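Side-chain contact in endonuclease V isoform X2 (Ciona intestinalis, PDB 6OZI), which probably cleaves nucleic acid strands near inosine, the product of adenosine deamination, in a metal-ion-dependent reaction: residues Glu7-Ala10 / Glu11-Lys15. The protein carries 1 engineered substitution. Residues are numbered along the deposited sequence; the frame is centred on the assembly and turned at random.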
ATOM      1  N   GLU A   7     -13.744  34.018   7.193  1.00 40.89           N
ATOM      2  CA  GLU A   7     -12.828  35.138   7.019  1.00 42.89           C
ATOM      3  C   GLU A   7     -11.504  34.674   6.433  1.00 39.50           C
ATOM      4  O   GLU A   7     -10.917  35.355   5.587  1.00 39.59           O
ATOM      5  CB  GLU A   7     -12.593  35.837   8.359  1.00 48.96           C
ATOM      6  CG  GLU A   7     -13.859  36.204   9.101  1.00 53.65           C
ATOM      7  CD  GLU A   7     -13.573  36.955  10.386  1.00 60.89           C
ATOM      8  OE1 GLU A   7     -12.384  37.063  10.761  1.00 62.23           O
ATOM      9  OE2 GLU A   7     -14.535  37.425  11.030  1.00 65.54           O
ATOM     10  N   GLN A   8     -11.022  33.508   6.863  1.00 40.45           N
ATOM     11  CA  GLN A   8      -9.775  32.989   6.315  1.00 40.13           C
ATOM     12  C   GLN A   8      -9.919  32.659   4.838  1.00 37.97           C
ATOM     13  O   GLN A   8      -8.998  32.908   4.050  1.00 36.76           O
ATOM     14  CB  GLN A   8      -9.322  31.760   7.103  1.00 42.21           C
ATOM     15  CG  GLN A   8      -7.952  31.255   6.691  1.00 42.97           C
ATOM     16  CD  GLN A   8      -6.852  32.260   6.988  1.00 45.43           C
ATOM     17  OE1 GLN A   8      -6.524  32.512   8.148  1.00 48.57           O
ATOM     18  NE2 GLN A   8      -6.285  32.850   5.933  1.00 43.02           N
ATOM     19  N   ILE A   9     -11.065  32.097   4.444  1.00 39.60           N
ATOM     20  CA  ILE A   9     -11.327  31.842   3.028  1.00 35.85           C
ATOM     21  C   ILE A   9     -11.332  33.152   2.253  1.00 33.82           C
ATOM     22  O   ILE A   9     -10.792  33.236   1.142  1.00 32.27           O
ATOM     23  CB  ILE A   9     -12.657  31.082   2.852  1.00 36.65           C
ATOM     24  CG1 ILE A   9     -12.610  29.706   3.523  1.00 38.87           C
ATOM     25  CG2 ILE A   9     -13.012  30.952   1.376  1.00 34.18           C
ATOM     26  CD1 ILE A   9     -11.818  28.676   2.772  1.00 38.33           C
ATOM     27  N   ALA A  10     -11.946  34.194   2.821  1.00 32.69           N
ATOM     28  CA  ALA A  10     -11.958  35.492   2.151  1.00 34.06           C
ATOM     29  C   ALA A  10     -10.540  36.023   1.955  1.00 35.77           C
ATOM     30  O   ALA A  10     -10.176  36.475   0.860  1.00 36.69           O
ATOM     31  CB  ALA A  10     -12.806  36.482   2.949  1.00 34.79           C
ATOM     32  N   GLU A  11      -9.720  35.962   3.011  1.00 35.06           N
ATOM     33  CA  GLU A  11      -8.330  36.408   2.927  1.00 36.82           C
ATOM     34  C   GLU A  11      -7.550  35.615   1.882  1.00 33.91           C
ATOM     35  O   GLU A  11      -6.788  36.190   1.090  1.00 33.77           O
ATOM     36  CB  GLU A  11      -7.669  36.272   4.298  1.00 42.41           C
ATOM     37  CG  GLU A  11      -6.255  36.796   4.369  1.00 47.98           C
ATOM     38  CD  GLU A  11      -5.618  36.550   5.728  1.00 55.79           C
ATOM     39  OE1 GLU A  11      -6.223  36.918   6.762  1.00 60.28           O
ATOM     40  OE2 GLU A  11      -4.515  35.960   5.760  1.00 57.93           O
ATOM     41  N   TRP A  12      -7.726  34.292   1.871  1.00 32.90           N
ATOM     42  CA  TRP A  12      -7.041  33.444   0.900  1.00 30.85           C
ATOM     43  C   TRP A  12      -7.446  33.805  -0.525  1.00 30.21           C
ATOM     44  O   TRP A  12      -6.595  33.909  -1.421  1.00 29.76           O
ATOM     45  CB  TRP A  12      -7.352  31.976   1.198  1.00 30.10           C
ATOM     46  CG  TRP A  12      -6.584  31.407   2.356  1.00 32.87           C
ATOM     47  CD1 TRP A  12      -5.462  31.927   2.927  1.00 34.42           C
ATOM     48  CD2 TRP A  12      -6.897  30.221   3.093  1.00 34.47           C
ATOM     49  NE1 TRP A  12      -5.037  31.124   3.954  1.00 35.45           N
ATOM     50  CE2 TRP A  12      -5.903  30.070   4.082  1.00 36.63           C
ATOM     51  CE3 TRP A  12      -7.911  29.260   3.001  1.00 31.10           C
ATOM     52  CZ2 TRP A  12      -5.895  29.003   4.979  1.00 39.13           C
ATOM     53  CZ3 TRP A  12      -7.902  28.204   3.891  1.00 35.69           C
ATOM     54  CH2 TRP A  12      -6.903  28.086   4.872  1.00 38.67           C
ATOM     55  N   ASN A  13      -8.748  33.994  -0.753  1.00 30.96           N
ATOM     56  CA  ASN A  13      -9.225  34.431  -2.062  1.00 30.75           C
ATOM     57  C   ASN A  13      -8.574  35.744  -2.472  1.00 33.57           C
ATOM     58  O   ASN A  13      -8.172  35.914  -3.630  1.00 33.32           O
ATOM     59  CB  ASN A  13     -10.746  34.569  -2.045  1.00 29.39           C
ATOM     60  CG  ASN A  13     -11.454  33.222  -1.952  1.00 30.13           C
ATOM     61  OD1 ASN A  13     -10.841  32.164  -2.134  1.00 28.35           O
ATOM     62  ND2 ASN A  13     -12.751  33.256  -1.667  1.00 32.05           N
ATOM     63  N   SER A  14      -8.452  36.684  -1.530  1.00 32.45           N
ATOM     64  CA  SER A  14      -7.858  37.975  -1.856  1.00 33.68           C
ATOM     65  C   SER A  14      -6.391  37.831  -2.255  1.00 32.99           C
ATOM     66  O   SER A  14      -5.958  38.366  -3.287  1.00 34.20           O
ATOM     67  CB  SER A  14      -8.015  38.929  -0.674  1.00 37.01           C
ATOM     68  OG  SER A  14      -7.212  40.074  -0.859  1.00 42.03           O
ATOM     69  N   LYS A  15      -5.605  37.109  -1.444  1.00 31.68           N
ATOM     70  CA  LYS A  15      -4.200  36.892  -1.783  1.00 33.01           C
ATOM     71  C   LYS A  15      -4.061  36.237  -3.150  1.00 31.06           C
ATOM     72  O   LYS A  15      -3.193  36.613  -3.951  1.00 31.93           O
ATOM     73  CB  LYS A  15      -3.522  36.023  -0.724  1.00 37.23           C
ATOM     74  CG  LYS A  15      -3.329  36.669   0.638  1.00 44.48           C
ATOM     75  CD  LYS A  15      -3.432  35.593   1.727  1.00 48.60           C
ATOM     76  CE  LYS A  15      -2.625  35.913   2.978  1.00 54.43           C
ATOM     77  NZ  LYS A  15      -2.766  34.815   3.982  1.00 55.86           N
TER
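One face of the Trp12 indole is covered by the side chain of Gln8, one helical turn earlier. Gln8 CG stands over the six-membered ring, 3.6 Å from its centroid and 17° off the normal, a CH-pi contact offset toward the rim. With CG anti to the backbone N (chi1 -174°) and a bend at chi2, the chain then runs across the same face and brings NE2, but not OE1, over the five-membered ring, the amide and ring planes 37° apart. Gln8 NE2 lies doubtfully close to Trp12 NE1, two donors facing one another. Ile9 CD1 reaches the ring obliquely, 4.0 Å from Trp12 CE3. Outside these turns, Phe88 stacks on the indole, and Ile4 and Cys79 also touch it. Gln8, Ile9 and Trp12 all lie on helix 6-19, an N-terminal helix of this RNase H-like endonuclease V, where Ile9 also packs on a phosphate of the bound DNA. Its i to i+4 bonds are regular: Trp12 N gives its hydrogen to Gln8 O at 2.9 Å, and Asn13 N is likewise bonded to Ile9 O. Were Trp12 an alanine, Gln8 CG would probably lose the ring face it lies on and Phe88 its stacking partner. On the neighbouring side of the helix Glu11, extended beyond CG, is joined to Lys15 by a salt bridge, Lys15 NZ meeting the anti lone pair of Glu11 OE2 at 2.7 Å. Gln8 NE2 lies 3.6 Å from that same Glu11 OE2. Asn13 ND2 comes within 3.8 Å of Ile9 CG2, while its OD1 is hydrogen-bonded to the hydroxyl of Tyr85, whose ring also meets that of Trp12.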